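Local coordinates for protein beta-d-glucoside glucohydrolase (Hypocrea jecorina, PDB 3ZZ1) that probably hydrolyses terminal, non-reducing beta-D-glucosyl residues, releasing beta-D-glucose during cellulose degradation, at residues L343-A356 with A424-T436. Numbering follows the deposited sequence.
Sequences LKKPASIAVVGSAA and AARGKDVAIVFIT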
# COMPACT_ATOMS: atom_id res chain seq x y z
N LEU A 343 -14.30 -11.37 24.36
CA LEU A 343 -14.30 -11.37 25.81
C LEU A 343 -15.66 -10.96 26.32
O LEU A 343 -16.28 -10.04 25.78
CB LEU A 343 -13.24 -10.40 26.35
CG LEU A 343 -11.78 -10.56 25.92
CD1 LEU A 343 -10.96 -9.38 26.44
CD2 LEU A 343 -11.19 -11.88 26.40
N LYS A 344 -16.13 -11.65 27.35
CA LYS A 344 -17.42 -11.34 27.94
C LYS A 344 -17.19 -10.55 29.23
O LYS A 344 -16.89 -9.36 29.19
CB LYS A 344 -18.21 -12.62 28.21
CG LYS A 344 -18.25 -13.61 27.05
CD LYS A 344 -19.41 -13.36 26.11
CE LYS A 344 -19.54 -14.50 25.11
NZ LYS A 344 -20.92 -14.66 24.57
N LYS A 345 -17.29 -11.23 30.37
CA LYS A 345 -17.21 -10.56 31.65
C LYS A 345 -16.22 -11.29 32.57
O LYS A 345 -16.62 -11.86 33.59
CB LYS A 345 -18.61 -10.51 32.27
CG LYS A 345 -18.89 -9.29 33.12
CD LYS A 345 -20.35 -9.26 33.56
CE LYS A 345 -20.56 -8.32 34.73
NZ LYS A 345 -20.28 -6.90 34.36
N PRO A 346 -14.93 -11.29 32.21
CA PRO A 346 -13.97 -11.97 33.08
C PRO A 346 -13.70 -11.14 34.34
O PRO A 346 -13.83 -9.92 34.31
CB PRO A 346 -12.71 -12.05 32.20
CG PRO A 346 -12.81 -10.87 31.29
CD PRO A 346 -14.27 -10.64 31.05
N ALA A 347 -13.36 -11.81 35.44
CA ALA A 347 -13.09 -11.11 36.70
C ALA A 347 -11.77 -10.35 36.64
O ALA A 347 -11.63 -9.28 37.24
CB ALA A 347 -13.10 -12.09 37.88
N SER A 348 -10.80 -10.89 35.90
CA SER A 348 -9.47 -10.29 35.80
C SER A 348 -8.82 -10.46 34.43
O SER A 348 -9.00 -11.47 33.75
CB SER A 348 -8.55 -10.84 36.90
OG SER A 348 -8.40 -12.24 36.77
N ILE A 349 -8.07 -9.44 34.03
CA ILE A 349 -7.31 -9.44 32.78
C ILE A 349 -5.87 -9.03 33.08
O ILE A 349 -5.63 -8.04 33.77
CB ILE A 349 -7.92 -8.46 31.74
CG1 ILE A 349 -9.24 -9.01 31.18
CG2 ILE A 349 -6.94 -8.20 30.58
CD1 ILE A 349 -10.01 -8.05 30.29
N ALA A 350 -4.91 -9.79 32.55
CA ALA A 350 -3.52 -9.35 32.53
C ALA A 350 -3.17 -8.76 31.16
O ALA A 350 -3.52 -9.31 30.12
CB ALA A 350 -2.58 -10.50 32.86
N VAL A 351 -2.50 -7.61 31.18
CA VAL A 351 -2.03 -6.96 29.96
C VAL A 351 -0.51 -6.92 30.05
O VAL A 351 0.05 -6.38 31.01
CB VAL A 351 -2.64 -5.54 29.79
CG1 VAL A 351 -2.04 -4.84 28.58
CG2 VAL A 351 -4.16 -5.63 29.64
N VAL A 352 0.15 -7.52 29.07
CA VAL A 352 1.59 -7.78 29.15
C VAL A 352 2.30 -7.36 27.87
O VAL A 352 1.87 -7.72 26.77
CB VAL A 352 1.87 -9.28 29.45
CG1 VAL A 352 3.37 -9.58 29.41
CG2 VAL A 352 1.29 -9.68 30.81
N GLY A 353 3.39 -6.61 28.02
CA GLY A 353 4.21 -6.20 26.88
C GLY A 353 4.40 -4.70 26.80
O GLY A 353 3.48 -3.93 27.06
N SER A 354 5.61 -4.27 26.44
CA SER A 354 5.89 -2.84 26.28
C SER A 354 5.03 -2.22 25.18
O SER A 354 4.72 -1.03 25.24
CB SER A 354 7.36 -2.62 25.96
OG SER A 354 7.69 -3.21 24.72
N ALA A 355 4.64 -3.03 24.20
CA ALA A 355 3.79 -2.59 23.08
C ALA A 355 2.33 -2.33 23.46
O ALA A 355 1.53 -1.89 22.63
CB ALA A 355 3.87 -3.59 21.93
N ALA A 356 1.99 -2.61 24.72
CA ALA A 356 0.65 -2.30 25.24
C ALA A 356 0.47 -0.82 25.59
O ALA A 356 -0.64 -0.30 25.51
CB ALA A 356 0.35 -3.18 26.45
N ALA A 424 2.33 -11.06 36.32
CA ALA A 424 1.11 -10.37 35.95
C ALA A 424 0.01 -11.33 35.51
O ALA A 424 -1.15 -11.17 35.88
CB ALA A 424 1.39 -9.35 34.86
N ALA A 425 0.38 -12.35 34.73
CA ALA A 425 -0.59 -13.29 34.16
C ALA A 425 -1.09 -14.37 35.13
O ALA A 425 -2.17 -14.92 34.94
CB ALA A 425 -0.03 -13.94 32.90
N ARG A 426 -0.30 -14.66 36.16
CA ARG A 426 -0.62 -15.74 37.11
C ARG A 426 -1.95 -15.51 37.83
O ARG A 426 -2.17 -14.44 38.40
CB ARG A 426 0.51 -15.93 38.12
CG ARG A 426 0.60 -17.34 38.71
CD ARG A 426 1.84 -17.54 39.60
NE ARG A 426 3.09 -17.23 38.90
CZ ARG A 426 3.71 -18.06 38.06
NH1 ARG A 426 3.22 -19.27 37.81
NH2 ARG A 426 4.84 -17.68 37.48
N GLY A 427 -2.82 -16.51 37.78
CA GLY A 427 -4.11 -16.47 38.48
C GLY A 427 -5.21 -15.67 37.81
O GLY A 427 -6.31 -15.56 38.35
N LYS A 428 -4.93 -15.12 36.63
CA LYS A 428 -5.92 -14.31 35.90
C LYS A 428 -6.76 -15.15 34.94
O LYS A 428 -6.31 -16.20 34.46
CB LYS A 428 -5.25 -13.14 35.16
CG LYS A 428 -4.23 -12.34 35.97
CD LYS A 428 -4.80 -11.80 37.29
CE LYS A 428 -3.77 -10.97 38.05
NZ LYS A 428 -2.55 -11.76 38.39
N ASP A 429 -7.98 -14.69 34.67
CA ASP A 429 -8.89 -15.39 33.77
C ASP A 429 -8.34 -15.45 32.35
O ASP A 429 -8.35 -16.52 31.73
CB ASP A 429 -10.28 -14.74 33.78
CG ASP A 429 -10.95 -14.85 35.14
OD1 ASP A 429 -11.16 -15.98 35.61
OD2 ASP A 429 -11.27 -13.81 35.74
N VAL A 430 -7.89 -14.31 31.84
CA VAL A 430 -7.19 -14.25 30.55
C VAL A 430 -5.96 -13.35 30.64
O VAL A 430 -5.87 -12.47 31.49
CB VAL A 430 -8.10 -13.76 29.38
CG1 VAL A 430 -9.28 -14.71 29.15
CG2 VAL A 430 -8.59 -12.33 29.62
N ALA A 431 -5.00 -13.60 29.75
CA ALA A 431 -3.80 -12.79 29.64
C ALA A 431 -3.62 -12.37 28.19
O ALA A 431 -3.60 -13.21 27.29
CB ALA A 431 -2.59 -13.57 30.13
N ILE A 432 -3.50 -11.06 27.98
CA ILE A 432 -3.34 -10.50 26.64
C ILE A 432 -1.90 -10.01 26.48
O ILE A 432 -1.49 -9.06 27.14
CB ILE A 432 -4.35 -9.35 26.36
CG1 ILE A 432 -5.77 -9.74 26.79
CG2 ILE A 432 -4.32 -8.98 24.88
CD1 ILE A 432 -6.79 -8.59 26.78
N VAL A 433 -1.15 -10.66 25.59
CA VAL A 433 0.27 -10.35 25.38
C VAL A 433 0.47 -9.58 24.08
O VAL A 433 -0.07 -9.95 23.03
CB VAL A 433 1.15 -11.63 25.37
CG1 VAL A 433 2.64 -11.28 25.41
CG2 VAL A 433 0.82 -12.52 26.55
N PHE A 434 1.26 -8.51 24.16
CA PHE A 434 1.48 -7.60 23.03
C PHE A 434 2.89 -7.69 22.48
O PHE A 434 3.87 -7.41 23.18
CB PHE A 434 1.15 -6.16 23.44
CG PHE A 434 -0.32 -5.91 23.62
CD1 PHE A 434 -0.95 -6.25 24.81
CD2 PHE A 434 -1.07 -5.36 22.59
CE1 PHE A 434 -2.32 -6.03 24.97
CE2 PHE A 434 -2.42 -5.14 22.75
CZ PHE A 434 -3.05 -5.47 23.95
N ILE A 435 2.97 -8.11 21.22
CA ILE A 435 4.25 -8.26 20.54
C ILE A 435 4.24 -7.49 19.22
O ILE A 435 3.18 -7.16 18.69
CB ILE A 435 4.63 -9.76 20.31
CG1 ILE A 435 3.67 -10.44 19.33
CG2 ILE A 435 4.71 -10.51 21.65
CD1 ILE A 435 4.07 -11.85 18.94
N THR A 436 5.43 -7.18 18.71
CA THR A 436 5.58 -6.38 17.49
C THR A 436 6.72 -6.85 16.60
O THR A 436 7.61 -7.60 17.03
CB THR A 436 5.86 -4.89 17.80
OG1 THR A 436 7.06 -4.77 18.56
CG2 THR A 436 4.69 -4.22 18.54
O HOH W 1 -9.77 -13.49 38.71
O HOH W 2 5.98 -5.68 23.54
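With OG tucked between its own backbone N and carbonyl carbon (chi1 61°), Ser348 meets Asp429, whose CG stands anti to its carbonyl carbon, beside the backbone N (chi1 -64°). These torsions close a reciprocal pair: Ser348 N gives a bent bond to the anti lone pair of Asp429 OD2 (3.0 Å), while Asp429 N donates to Ser348 OG (3.3 Å). Short polar side chains suit this spot, since each reaches the other's main chain just before the strands pair. From there 348-352 and 430-436 run parallel, and Ile432 N donates to Ala350 O (2.8 Å), almost straight at 178°. They are neighbours in the six-stranded sheet of the family 3 C-terminal domain; the chain between them passes through helix 395-404, edge strand 409-413 and helix 418-425. The small methyl of Ala350 suits the tight fit under the end of helix 418-425, with Ala350 CB 3.4 Å from Ala424 O. On the other face, branched Ile349 lays CG2 against Ile432 CD1 (3.8 Å), and Val351 CG1 meets Phe434 CE1. Beyond the strand, Gly353 suits a positive phi and a spot where a CB would collide with Phe434 O, and Ala356 CB makes an off-centre CH-pi contact, 4.2 Å from the Phe434 ring centroid. A water bridges Ala355 N and Phe434 O.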